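Local coordinates for pili retraction protein PilT (Thermus thermophilus, PDB 5FL3), which probably hydrolyses ATP to drive retraction of bacterial pili, as a secretion ATPase of the GspE family, and is seen here with bound ADP, at residues Pro113-Leu118 / Glu123-Leu128; Thr240-Arg245 / Ala290-Ile295; Ser275-Pro280 / Arg326-His331; Gln312-Met317 / Pro353-Leu358. All blocks are in the same frame, centred on the assembly; numbering follows the deposited sequence.

Two of the four contacts, the first and third, touch the nucleotide; the others lie farther out. Contact 1 receives the adenine amino group on the carbonyl of Leu118, and contact 3 lays Leu278 against the base and ribose; their centres are 16 Å apart. Contacts 2 and 3 are close neighbours, with centres 8 Å apart. They use adjacent antiparallel strands of one sheet, and Glu292 OE1 lies 2.8 Å from Phe328 N, a probable hydrogen bond. Contact 1 meets contact 2 through Val124 against Ile293 and Leu128 against Ile295. Contact 4, centred 12 Å from both contact 2 and contact 3, is a surface bridge away from the nucleotide; its Met317 packs inward against both.

Contact 1. Residues Pro113-Leu118 / Glu123-Leu128; sequences PSFEAL and EVMESL. With ADP (adenosine-5'-diphosphate), chain B.
Phe115 offers one face of its ring to Met125, which lies across it as a bent chain. Met125 CB sits almost over the ring centre, 3.8 Å from the centroid and 12° off the normal, a clear CH-pi contact. The next carbon follows the ring outward, Met125 CG standing 3.8 Å from Phe115 CD1. Because CG takes the position opposite the carbonyl carbon (chi1 -69°) and the chain bends again beyond it, the sulfur is carried aslant: SD is 5.1 Å from the Phe115 centroid, in an oblique Met-aromatic contact. Glu126 adds a looser touch, its CG 4.4 Å from Phe115 CE2, while its carboxylate turns to a salt bridge with Arg122. Arg122 also pairs with Glu116, so one guanidinium holds two acids, one from each segment. The packing seats, on the helix that follows, the short turn whose Leu118 lines the nucleotide pocket of this P-loop ATPase, and Phe115 and Leu118 both also rest on Ala152 of helix 146-160, which begins at the P-loop. The turn carrying Phe115 starts with Ser114 as N-cap, its OG accepting a nearly straight bond from Ala117 N at 2.9 Å. At the other end of the turn Leu118 serves the ligand with backbone and side chain alike. Its carbonyl O takes a hydrogen bond from ADP N6 at 2.6 Å, with an N-H...O angle of 149°, and its CD2 lies 3.6 Å from the same ADP N6.

Contact 2. Residues Thr240-Arg245 / Ala290-Ile295; sequences TLDAWR and ALEILI
Glu292 reaches from strand 287-295 to the first residue of helix 243-251, Ala243, and so ties an outermost strand of the P-loop ATPase's central sheet to a helix packed on it. Alternation along the strand sends the side chains of Glu292 and Leu294 to this helix and that of Ile293 to the other face.

The polar part is a single bond across the contact. Ala243 N donates to Glu292 OE2 at 3.1 Å, nearly straight at 170°, and approaches from above the carboxylate, 37° out of its plane. The acid arrives there fully stretched, a chi1 of 174° starting a chain that stays extended beyond CG. Asp242 CB makes a van der Waals touch on the same oxygen, 3.4 Å from Glu292 OE2. The other oxygen, OE1, accepts from Phe328 N, the first residue of helix 328-337. One buried carboxylate thus binds the amino ends of two helices, whose dipoles would be expected to favour its negative charge, although the nearby acid of Asp242 would work the other way. Helix 243-251 has its own cap as well: Asp242 OD1 accepts from Arg245 N at 3.0 Å.

Apolar packing flanks the bond. Met317 of helix 313-318 lies against both Glu292 and Leu294, and the methyl of Ala243 meets the leucine, Ala243 CB lying 4.0 Å from Leu294 CD2.

Contact 3. Residues Ser275-Pro280 / Arg326-His331; sequences SQRLLP and RTFDQH. With ADP (adenosine-5'-diphosphate), chain B.
Phe328 overlaps the backbone of strand 270-280 with the rim of its ring: CZ stands 3.7 Å from Gln276 C, close to the ring plane, so the aromatic edge is what meets the strand. The carbonyl of Ser275 lies obliquely near CE1. Along the same rim comes Arg277, whose CB is 3.5 Å from Phe328 CE2. A chi1 of -161° turns Arg277 CG away from its own amide, and bends at the next two torsions bring the guanidinium to the CE2 side of the ring. Phe328 CE2 is modelled over a guanidinium face with the planes 54° apart, but the atoms are too close for the detail to be relied on. The guanidinium has other partners, NH1 the carbonyl of Ala349 and NH2, weakly, that of Leu241.

Phe328 opens helix 328-337 behind a capping box. Gln330 N donates to Thr327 OG1 at 3.1 Å, and in return Thr327 N donates to Gln330 OE1 at 2.7 Å, in the carbonyl plane on a lone pair. In this P-loop ATPase fold the strand separates a C-terminal helix from the nucleotide, with Phe328 and Leu278 on opposite sides of it. Leu278 CD1 is 3.5 Å from ADP O4', while its CD2 lies 3.7 Å from ADP N1, so both methyls lie over one face of the adenine, CD1 also reaching the ribose oxygen.

Contact 4. Residues Gln312-Met317 / Pro353-Leu358; sequences QIKEAM and PHEFRL
Lys314 sets out with its first torsion fully open (chi1 -177°) and remains extended through the next before two successive bends at chi3 and chi4 swing the ammonium group round. Glu355 makes the other choice at its first torsion, CG standing beside the backbone N (chi1 -70°), and then runs straight on. The two side chains approach from opposite directions, the ammonium reaching one carboxylate oxygen, between helices whose backbones stand well apart: the CA atoms of Lys314 and Glu355 are 11.9 Å apart.

The bridge itself has a single prong. Lys314 NZ donates to Glu355 OE1 at 2.9 Å, arriving on the syn side of the carboxylate and 24° out of its plane. The second oxygen stands farther off, Glu355 OE2 being 4.2 Å from Lys314 NZ. Carbon takes little part, with Lys314 CE 3.9 Å from Glu355 OE1.

This surface salt bridge joins helix 313-318 to helix 353-361, the last helix of the modelled chain. Each helix is seated by apolar residues elsewhere: Ile313 and Met317 pack on Leu294 of the sheet, and Phe356 packs on Leu343, Ala346 and Leu347 of helix 343-349. Ser352 OG is hydrogen-bonded to Glu355 N.

Since both side chains are partly exposed and only 67 Å² is buried between the segments, the attraction is likely to be moderated by solvent, making this an electrostatic tie and not a packed interface.

Contact 1. Residues Pro113-Leu118 / Glu123-Leu128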
# COMPACT_ATOMS: atom_id res chain seq x y z
N PRO A 113 -9.44 -6.93 -4.95
CA PRO A 113 -8.96 -8.30 -5.14
C PRO A 113 -9.16 -9.14 -3.89
O PRO A 113 -9.13 -8.59 -2.78
CB PRO A 113 -7.47 -8.10 -5.45
CG PRO A 113 -7.34 -6.66 -5.88
CD PRO A 113 -8.35 -5.94 -5.07
N SER A 114 -9.37 -10.44 -4.05
CA SER A 114 -9.43 -11.35 -2.91
C SER A 114 -8.05 -11.62 -2.32
O SER A 114 -7.03 -11.43 -2.99
CB SER A 114 -10.05 -12.67 -3.33
OG SER A 114 -9.15 -13.34 -4.17
N PHE A 115 -8.02 -12.08 -1.07
CA PHE A 115 -6.78 -12.46 -0.43
C PHE A 115 -6.04 -13.43 -1.32
O PHE A 115 -4.81 -13.34 -1.49
CB PHE A 115 -7.02 -13.11 0.93
CG PHE A 115 -7.56 -12.17 1.96
CD1 PHE A 115 -7.05 -10.90 2.08
CD2 PHE A 115 -8.60 -12.57 2.79
CE1 PHE A 115 -7.55 -10.02 3.04
CE2 PHE A 115 -9.11 -11.71 3.75
CZ PHE A 115 -8.59 -10.44 3.87
N GLU A 116 -6.80 -14.36 -1.89
CA GLU A 116 -6.20 -15.43 -2.68
C GLU A 116 -5.60 -14.87 -3.95
O GLU A 116 -4.47 -15.23 -4.30
CB GLU A 116 -7.23 -16.52 -3.01
CG GLU A 116 -7.57 -17.43 -1.83
CD GLU A 116 -8.63 -16.85 -0.90
OE1 GLU A 116 -9.36 -15.93 -1.33
OE2 GLU A 116 -8.72 -17.31 0.25
N ALA A 117 -6.33 -14.00 -4.64
CA ALA A 117 -5.78 -13.23 -5.76
C ALA A 117 -4.47 -12.52 -5.41
O ALA A 117 -3.55 -12.48 -6.22
CB ALA A 117 -6.79 -12.22 -6.24
N LEU A 118 -4.37 -11.99 -4.20
CA LEU A 118 -3.21 -11.20 -3.80
C LEU A 118 -2.05 -12.05 -3.31
O LEU A 118 -0.96 -11.54 -3.08
CB LEU A 118 -3.59 -10.19 -2.71
CG LEU A 118 -4.62 -9.16 -3.18
CD1 LEU A 118 -4.91 -8.12 -2.11
CD2 LEU A 118 -4.15 -8.53 -4.48
N GLU A 123 -5.99 -17.33 6.32
CA GLU A 123 -6.17 -17.62 7.74
C GLU A 123 -5.49 -16.55 8.58
O GLU A 123 -6.08 -16.05 9.54
CB GLU A 123 -5.61 -19.00 8.07
CG GLU A 123 -6.20 -19.60 9.33
CD GLU A 123 -5.50 -20.87 9.74
OE1 GLU A 123 -4.79 -21.46 8.89
OE2 GLU A 123 -5.64 -21.28 10.92
N VAL A 124 -4.28 -16.19 8.21
CA VAL A 124 -3.57 -15.09 8.86
C VAL A 124 -4.34 -13.77 8.77
O VAL A 124 -4.46 -13.04 9.75
CB VAL A 124 -2.18 -14.90 8.25
CG1 VAL A 124 -1.53 -13.64 8.78
CG2 VAL A 124 -1.32 -16.12 8.52
N MET A 125 -4.85 -13.47 7.58
CA MET A 125 -5.54 -12.20 7.37
C MET A 125 -6.77 -12.10 8.27
O MET A 125 -6.91 -11.16 9.05
CB MET A 125 -5.93 -12.04 5.91
CG MET A 125 -4.77 -11.84 4.96
SD MET A 125 -3.64 -10.49 5.39
CE MET A 125 -2.29 -11.37 6.15
N GLU A 126 -7.65 -13.09 8.17
CA GLU A 126 -8.87 -13.10 8.96
C GLU A 126 -8.60 -13.07 10.46
O GLU A 126 -9.38 -12.51 11.25
CB GLU A 126 -9.71 -14.32 8.59
CG GLU A 126 -10.22 -14.23 7.18
CD GLU A 126 -10.98 -15.45 6.76
OE1 GLU A 126 -10.95 -16.44 7.52
OE2 GLU A 126 -11.59 -15.42 5.67
N SER A 127 -7.49 -13.66 10.87
CA SER A 127 -7.11 -13.66 12.27
C SER A 127 -6.79 -12.23 12.73
O SER A 127 -7.25 -11.79 13.78
CB SER A 127 -5.92 -14.59 12.49
OG SER A 127 -5.56 -14.61 13.85
N LEU A 128 -6.00 -11.51 11.93
CA LEU A 128 -5.63 -10.12 12.20
C LEU A 128 -6.85 -9.20 12.16
O LEU A 128 -6.98 -8.28 12.98
CB LEU A 128 -4.59 -9.65 11.20
CG LEU A 128 -3.15 -10.15 11.34
CD1 LEU A 128 -2.36 -9.84 10.07
CD2 LEU A 128 -2.47 -9.55 12.57
PB ADP B . 2.01 0.37 -2.80
O1B ADP B . 2.59 1.49 -3.65
O2B ADP B . 3.05 -0.41 -2.02
O3B ADP B . 0.81 0.76 -1.97
PA ADP B . 0.01 -0.76 -4.60
O1A ADP B . -0.26 0.64 -5.15
O2A ADP B . -1.05 -1.51 -3.81
O3A ADP B . 1.44 -0.74 -3.84
O5' ADP B . 0.41 -1.73 -5.82
C5' ADP B . 1.09 -1.28 -7.00
C4' ADP B . 0.66 -2.20 -8.14
O4' ADP B . 0.88 -3.57 -7.78
C3' ADP B . -0.81 -2.04 -8.48
O3' ADP B . -0.88 -1.85 -9.90
C2' ADP B . -1.47 -3.35 -8.06
O2' ADP B . -2.44 -3.83 -9.00
C1' ADP B . -0.32 -4.34 -7.95
N9 ADP B . -0.48 -5.30 -6.82
C8 ADP B . -0.88 -4.98 -5.57
N7 ADP B . -0.91 -6.07 -4.75
C5 ADP B . -0.53 -7.13 -5.49
C6 ADP B . -0.35 -8.58 -5.26
N6 ADP B . -0.59 -9.10 -4.04
N1 ADP B . 0.07 -9.35 -6.31
C2 ADP B . 0.32 -8.83 -7.53
N3 ADP B . 0.17 -7.51 -7.81
C4 ADP B . -0.24 -6.63 -6.86

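Contact 2. Residues Thr240-Arg245 / Ala290-Ile295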
# COMPACT_ATOMS: atom_id res chain seq x y z
N THR A 240 9.73 0.34 5.10
CA THR A 240 10.79 -0.60 5.47
C THR A 240 10.64 -2.02 4.92
O THR A 240 9.53 -2.51 4.75
CB THR A 240 10.91 -0.68 6.97
OG1 THR A 240 9.59 -0.75 7.52
CG2 THR A 240 11.59 0.57 7.49
N LEU A 241 11.77 -2.67 4.69
CA LEU A 241 11.84 -3.87 3.85
C LEU A 241 11.37 -5.13 4.55
O LEU A 241 10.81 -6.02 3.90
CB LEU A 241 13.28 -4.09 3.34
CG LEU A 241 13.93 -3.06 2.41
CD1 LEU A 241 12.98 -2.73 1.26
CD2 LEU A 241 14.40 -1.78 3.17
N ASP A 242 11.60 -5.22 5.86
CA ASP A 242 11.16 -6.40 6.61
C ASP A 242 10.80 -6.04 8.04
O ASP A 242 10.80 -4.87 8.40
CB ASP A 242 12.24 -7.49 6.60
CG ASP A 242 13.62 -6.96 6.99
OD1 ASP A 242 13.73 -5.88 7.62
OD2 ASP A 242 14.61 -7.65 6.65
N ALA A 243 10.51 -7.05 8.85
CA ALA A 243 10.09 -6.82 10.23
C ALA A 243 11.20 -6.19 11.07
O ALA A 243 10.99 -5.19 11.74
CB ALA A 243 9.61 -8.11 10.86
N TRP A 244 12.39 -6.78 11.01
CA TRP A 244 13.54 -6.23 11.72
C TRP A 244 13.72 -4.72 11.46
O TRP A 244 13.75 -3.92 12.39
CB TRP A 244 14.79 -7.01 11.32
CG TRP A 244 16.08 -6.36 11.72
CD1 TRP A 244 17.00 -5.78 10.89
CD2 TRP A 244 16.61 -6.23 13.05
NE1 TRP A 244 18.06 -5.29 11.62
CE2 TRP A 244 17.84 -5.55 12.95
CE3 TRP A 244 16.15 -6.61 14.32
CZ2 TRP A 244 18.63 -5.25 14.06
CZ3 TRP A 244 16.92 -6.31 15.42
CH2 TRP A 244 18.15 -5.64 15.28
N ARG A 245 13.81 -4.33 10.18
CA ARG A 245 13.97 -2.92 9.79
C ARG A 245 12.77 -2.06 10.18
O ARG A 245 12.91 -0.86 10.47
CB ARG A 245 14.20 -2.82 8.27
CG ARG A 245 15.65 -2.69 7.87
CD ARG A 245 15.90 -3.33 6.53
NE ARG A 245 16.66 -4.56 6.70
CZ ARG A 245 16.55 -5.64 5.93
NH1 ARG A 245 15.68 -5.67 4.93
NH2 ARG A 245 17.30 -6.72 6.19
N ALA A 290 5.96 -11.64 -2.53
CA ALA A 290 6.85 -12.19 -1.54
C ALA A 290 6.47 -11.54 -0.23
O ALA A 290 6.44 -10.31 -0.14
CB ALA A 290 8.30 -11.92 -1.88
N LEU A 291 6.20 -12.34 0.80
CA LEU A 291 5.58 -11.84 2.01
C LEU A 291 6.21 -12.43 3.26
O LEU A 291 6.37 -13.66 3.39
CB LEU A 291 4.08 -12.14 1.98
CG LEU A 291 3.30 -11.82 3.24
CD1 LEU A 291 3.39 -10.33 3.54
CD2 LEU A 291 1.86 -12.25 3.09
N GLU A 292 6.63 -11.54 4.16
CA GLU A 292 7.14 -11.91 5.48
C GLU A 292 6.13 -11.52 6.55
O GLU A 292 5.65 -10.38 6.55
CB GLU A 292 8.49 -11.26 5.75
CG GLU A 292 9.03 -11.48 7.13
CD GLU A 292 10.44 -10.94 7.24
OE1 GLU A 292 11.27 -11.35 6.42
OE2 GLU A 292 10.72 -10.11 8.14
N ILE A 293 5.81 -12.44 7.46
CA ILE A 293 4.82 -12.22 8.51
C ILE A 293 5.41 -12.33 9.91
O ILE A 293 5.87 -13.40 10.31
CB ILE A 293 3.66 -13.22 8.40
CG1 ILE A 293 3.09 -13.20 6.97
CG2 ILE A 293 2.57 -12.94 9.40
CD1 ILE A 293 2.02 -14.22 6.72
N LEU A 294 5.39 -11.21 10.64
CA LEU A 294 5.65 -11.24 12.08
C LEU A 294 4.35 -11.10 12.84
O LEU A 294 3.66 -10.09 12.72
CB LEU A 294 6.62 -10.13 12.49
CG LEU A 294 6.81 -9.96 13.99
CD1 LEU A 294 7.19 -11.28 14.61
CD2 LEU A 294 7.86 -8.92 14.31
N ILE A 295 3.98 -12.11 13.61
CA ILE A 295 2.79 -12.01 14.44
C ILE A 295 3.22 -11.78 15.88
O ILE A 295 4.07 -12.49 16.40
CB ILE A 295 1.91 -13.25 14.35
CG1 ILE A 295 1.40 -13.44 12.92
CG2 ILE A 295 0.73 -13.12 15.29
CD1 ILE A 295 0.35 -12.47 12.52

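Contact 3. Residues Ser275-Pro280 / Arg326-His331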
# COMPACT_ATOMS: atom_id res chain seq x y z
N SER A 275 5.49 -7.47 5.66
CA SER A 275 6.43 -6.82 4.76
C SER A 275 6.34 -7.45 3.39
O SER A 275 6.33 -8.65 3.25
CB SER A 275 7.84 -6.89 5.30
OG SER A 275 7.94 -6.15 6.51
N GLN A 276 6.26 -6.61 2.36
CA GLN A 276 5.91 -7.09 1.04
C GLN A 276 6.91 -6.67 -0.01
O GLN A 276 7.50 -5.60 0.07
CB GLN A 276 4.51 -6.60 0.66
CG GLN A 276 3.44 -7.17 1.55
CD GLN A 276 2.05 -6.79 1.11
OE1 GLN A 276 1.86 -6.21 0.04
NE2 GLN A 276 1.08 -7.11 1.93
N ARG A 277 7.08 -7.54 -1.00
CA ARG A 277 7.86 -7.26 -2.19
C ARG A 277 7.11 -7.90 -3.35
O ARG A 277 6.60 -8.99 -3.21
CB ARG A 277 9.29 -7.81 -2.03
CG ARG A 277 10.33 -7.22 -2.95
CD ARG A 277 11.13 -6.11 -2.25
NE ARG A 277 11.35 -6.34 -0.81
CZ ARG A 277 12.31 -7.10 -0.28
NH1 ARG A 277 13.16 -7.79 -1.05
NH2 ARG A 277 12.42 -7.20 1.04
N LEU A 278 7.00 -7.20 -4.48
CA LEU A 278 6.36 -7.76 -5.67
C LEU A 278 7.41 -8.16 -6.70
O LEU A 278 8.08 -7.29 -7.27
CB LEU A 278 5.39 -6.76 -6.29
CG LEU A 278 4.07 -6.62 -5.55
CD1 LEU A 278 3.22 -5.53 -6.17
CD2 LEU A 278 3.37 -7.95 -5.60
N LEU A 279 7.54 -9.46 -6.94
CA LEU A 279 8.56 -9.98 -7.85
C LEU A 279 7.95 -10.41 -9.17
O LEU A 279 6.81 -10.88 -9.20
CB LEU A 279 9.30 -11.17 -7.24
CG LEU A 279 9.96 -10.97 -5.87
CD1 LEU A 279 11.06 -12.01 -5.72
CD2 LEU A 279 10.52 -9.59 -5.71
N PRO A 280 8.72 -10.26 -10.27
CA PRO A 280 8.17 -10.69 -11.56
C PRO A 280 7.88 -12.18 -11.53
O PRO A 280 8.70 -12.96 -11.03
CB PRO A 280 9.28 -10.33 -12.57
CG PRO A 280 10.52 -10.16 -11.74
CD PRO A 280 10.09 -9.74 -10.37
N ARG A 326 6.69 -16.46 8.96
CA ARG A 326 7.68 -16.89 7.98
C ARG A 326 8.52 -15.67 7.61
O ARG A 326 8.04 -14.54 7.67
CB ARG A 326 7.02 -17.46 6.73
CG ARG A 326 6.37 -16.39 5.90
CD ARG A 326 5.04 -16.78 5.37
NE ARG A 326 4.68 -15.91 4.27
CZ ARG A 326 3.64 -16.10 3.48
NH1 ARG A 326 2.85 -17.15 3.69
NH2 ARG A 326 3.38 -15.26 2.49
N THR A 327 9.78 -15.90 7.23
CA THR A 327 10.64 -14.81 6.79
C THR A 327 10.52 -14.64 5.29
O THR A 327 9.93 -15.50 4.61
CB THR A 327 12.11 -15.05 7.17
OG1 THR A 327 12.57 -16.24 6.54
CG2 THR A 327 12.26 -15.18 8.66
N PHE A 328 11.07 -13.55 4.76
CA PHE A 328 11.17 -13.41 3.32
C PHE A 328 11.93 -14.57 2.69
O PHE A 328 11.48 -15.14 1.70
CB PHE A 328 11.85 -12.11 2.92
CG PHE A 328 10.92 -11.11 2.33
CD1 PHE A 328 9.57 -11.15 2.64
CD2 PHE A 328 11.36 -10.17 1.43
CE1 PHE A 328 8.69 -10.25 2.11
CE2 PHE A 328 10.48 -9.26 0.90
CZ PHE A 328 9.15 -9.28 1.24
N ASP A 329 13.09 -14.90 3.27
CA ASP A 329 13.96 -15.91 2.69
C ASP A 329 13.24 -17.25 2.70
O ASP A 329 13.46 -18.07 1.81
CB ASP A 329 15.30 -16.00 3.42
CG ASP A 329 16.17 -14.77 3.20
OD1 ASP A 329 15.79 -13.95 2.33
OD2 ASP A 329 17.22 -14.64 3.88
N GLN A 330 12.37 -17.46 3.68
CA GLN A 330 11.54 -18.67 3.70
C GLN A 330 10.49 -18.67 2.61
O GLN A 330 10.30 -19.67 1.93
CB GLN A 330 10.85 -18.85 5.06
CG GLN A 330 11.73 -19.40 6.15
CD GLN A 330 11.01 -19.46 7.48
OE1 GLN A 330 10.48 -18.46 7.95
NE2 GLN A 330 10.98 -20.64 8.09
N HIS A 331 9.80 -17.56 2.42
CA HIS A 331 8.73 -17.54 1.44
C HIS A 331 9.30 -17.63 0.03
O HIS A 331 8.64 -18.15 -0.86
CB HIS A 331 7.85 -16.30 1.59
CG HIS A 331 6.58 -16.35 0.80
ND1 HIS A 331 6.14 -15.30 0.02
CD2 HIS A 331 5.66 -17.34 0.65
CE1 HIS A 331 5.01 -15.64 -0.57
NE2 HIS A 331 4.69 -16.87 -0.20
PB ADP B . 2.01 0.37 -2.80
O1B ADP B . 2.59 1.49 -3.65
O2B ADP B . 3.05 -0.41 -2.02
O3B ADP B . 0.81 0.76 -1.97
PA ADP B . 0.01 -0.76 -4.60
O1A ADP B . -0.26 0.64 -5.15
O2A ADP B . -1.05 -1.51 -3.81
O3A ADP B . 1.44 -0.74 -3.84
O5' ADP B . 0.41 -1.73 -5.82
C5' ADP B . 1.09 -1.28 -7.00
C4' ADP B . 0.66 -2.20 -8.14
O4' ADP B . 0.88 -3.57 -7.78
C3' ADP B . -0.81 -2.04 -8.48
O3' ADP B . -0.88 -1.85 -9.90
C2' ADP B . -1.47 -3.35 -8.06
O2' ADP B . -2.44 -3.83 -9.00
C1' ADP B . -0.32 -4.34 -7.95
N9 ADP B . -0.48 -5.30 -6.82
C8 ADP B . -0.88 -4.98 -5.57
N7 ADP B . -0.91 -6.07 -4.75
C5 ADP B . -0.53 -7.13 -5.49
C6 ADP B . -0.35 -8.58 -5.26
N6 ADP B . -0.59 -9.10 -4.04
N1 ADP B . 0.07 -9.35 -6.31
C2 ADP B . 0.32 -8.83 -7.53
N3 ADP B . 0.17 -7.51 -7.81
C4 ADP B . -0.24 -6.63 -6.86

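Contact 4. Residues Gln312-Met317 / Pro353-Leu358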
# COMPACT_ATOMS: atom_id res chain seq x y z
N GLN A 312 16.28 -12.02 17.81
CA GLN A 312 15.66 -13.35 17.91
C GLN A 312 14.27 -13.38 17.29
O GLN A 312 13.50 -14.33 17.47
CB GLN A 312 15.56 -13.80 19.36
CG GLN A 312 16.88 -14.25 19.98
CD GLN A 312 16.78 -14.39 21.49
OE1 GLN A 312 17.65 -13.90 22.21
NE2 GLN A 312 15.72 -15.05 21.97
N ILE A 313 13.95 -12.32 16.57
CA ILE A 313 12.71 -12.21 15.84
C ILE A 313 12.79 -13.11 14.60
O ILE A 313 11.81 -13.75 14.23
CB ILE A 313 12.42 -10.71 15.49
CG1 ILE A 313 10.96 -10.40 15.75
CG2 ILE A 313 12.89 -10.30 14.10
CD1 ILE A 313 10.53 -10.77 17.16
N LYS A 314 13.99 -13.20 14.02
CA LYS A 314 14.26 -14.06 12.87
C LYS A 314 13.85 -15.49 13.17
O LYS A 314 13.05 -16.10 12.46
CB LYS A 314 15.74 -14.01 12.51
CG LYS A 314 16.12 -14.81 11.27
CD LYS A 314 17.51 -14.42 10.77
CE LYS A 314 18.59 -15.27 11.41
NZ LYS A 314 18.77 -16.56 10.68
N GLU A 315 14.40 -16.01 14.26
CA GLU A 315 14.20 -17.40 14.63
C GLU A 315 12.72 -17.61 14.94
O GLU A 315 12.13 -18.61 14.54
CB GLU A 315 15.12 -17.75 15.82
CG GLU A 315 16.65 -17.71 15.50
CD GLU A 315 17.30 -16.29 15.55
OE1 GLU A 315 16.60 -15.29 15.81
OE2 GLU A 315 18.52 -16.17 15.29
N ALA A 316 12.11 -16.63 15.60
CA ALA A 316 10.70 -16.67 15.96
C ALA A 316 9.80 -16.83 14.75
O ALA A 316 8.83 -17.59 14.78
CB ALA A 316 10.33 -15.41 16.72
N MET A 317 10.12 -16.10 13.69
CA MET A 317 9.37 -16.17 12.45
C MET A 317 9.55 -17.52 11.74
O MET A 317 8.58 -18.15 11.30
CB MET A 317 9.77 -15.01 11.52
CG MET A 317 8.97 -13.74 11.77
SD MET A 317 9.45 -12.36 10.74
CE MET A 317 11.06 -11.99 11.43
N PRO A 353 21.26 -13.59 0.39
CA PRO A 353 21.40 -14.52 -0.75
C PRO A 353 22.19 -15.78 -0.39
O PRO A 353 22.21 -16.76 -1.14
CB PRO A 353 22.16 -13.69 -1.79
CG PRO A 353 22.83 -12.61 -1.01
CD PRO A 353 21.89 -12.29 0.11
N HIS A 354 22.84 -15.71 0.77
CA HIS A 354 23.51 -16.84 1.37
C HIS A 354 22.52 -17.77 2.07
O HIS A 354 22.38 -18.93 1.68
CB HIS A 354 24.56 -16.36 2.38
CG HIS A 354 25.27 -17.47 3.09
ND1 HIS A 354 26.41 -18.05 2.59
CD2 HIS A 354 24.99 -18.10 4.25
CE1 HIS A 354 26.81 -19.00 3.42
NE2 HIS A 354 25.97 -19.05 4.43
N GLU A 355 21.82 -17.23 3.07
CA GLU A 355 20.87 -18.03 3.85
C GLU A 355 19.80 -18.63 2.95
O GLU A 355 19.14 -19.60 3.31
CB GLU A 355 20.23 -17.19 4.98
CG GLU A 355 21.21 -16.82 6.13
CD GLU A 355 20.56 -16.03 7.29
OE1 GLU A 355 19.60 -16.55 7.91
OE2 GLU A 355 21.03 -14.91 7.61
N PHE A 356 19.66 -18.07 1.75
CA PHE A 356 18.72 -18.59 0.78
C PHE A 356 19.10 -19.97 0.26
O PHE A 356 18.31 -20.92 0.37
CB PHE A 356 18.57 -17.62 -0.41
CG PHE A 356 17.66 -18.14 -1.49
CD1 PHE A 356 16.29 -18.16 -1.31
CD2 PHE A 356 18.17 -18.61 -2.69
CE1 PHE A 356 15.45 -18.64 -2.29
CE2 PHE A 356 17.33 -19.09 -3.68
CZ PHE A 356 15.97 -19.10 -3.48
N ARG A 357 20.30 -20.10 -0.31
CA ARG A 357 20.69 -21.37 -0.95
C ARG A 357 20.80 -22.50 0.07
O ARG A 357 20.44 -23.64 -0.22
CB ARG A 357 21.99 -21.21 -1.74
CG ARG A 357 22.48 -22.50 -2.44
CD ARG A 357 21.47 -23.11 -3.43
NE ARG A 357 22.04 -24.26 -4.14
CZ ARG A 357 21.34 -25.18 -4.81
NH1 ARG A 357 20.01 -25.11 -4.86
NH2 ARG A 357 21.97 -26.18 -5.42
N LEU A 358 21.30 -22.19 1.26
CA LEU A 358 21.23 -23.12 2.37
C LEU A 358 19.81 -23.63 2.53
O LEU A 358 19.53 -24.82 2.33
CB LEU A 358 21.69 -22.45 3.67
CG LEU A 358 23.17 -22.12 3.78
CD1 LEU A 358 23.48 -21.54 5.16
CD2 LEU A 358 24.01 -23.35 3.51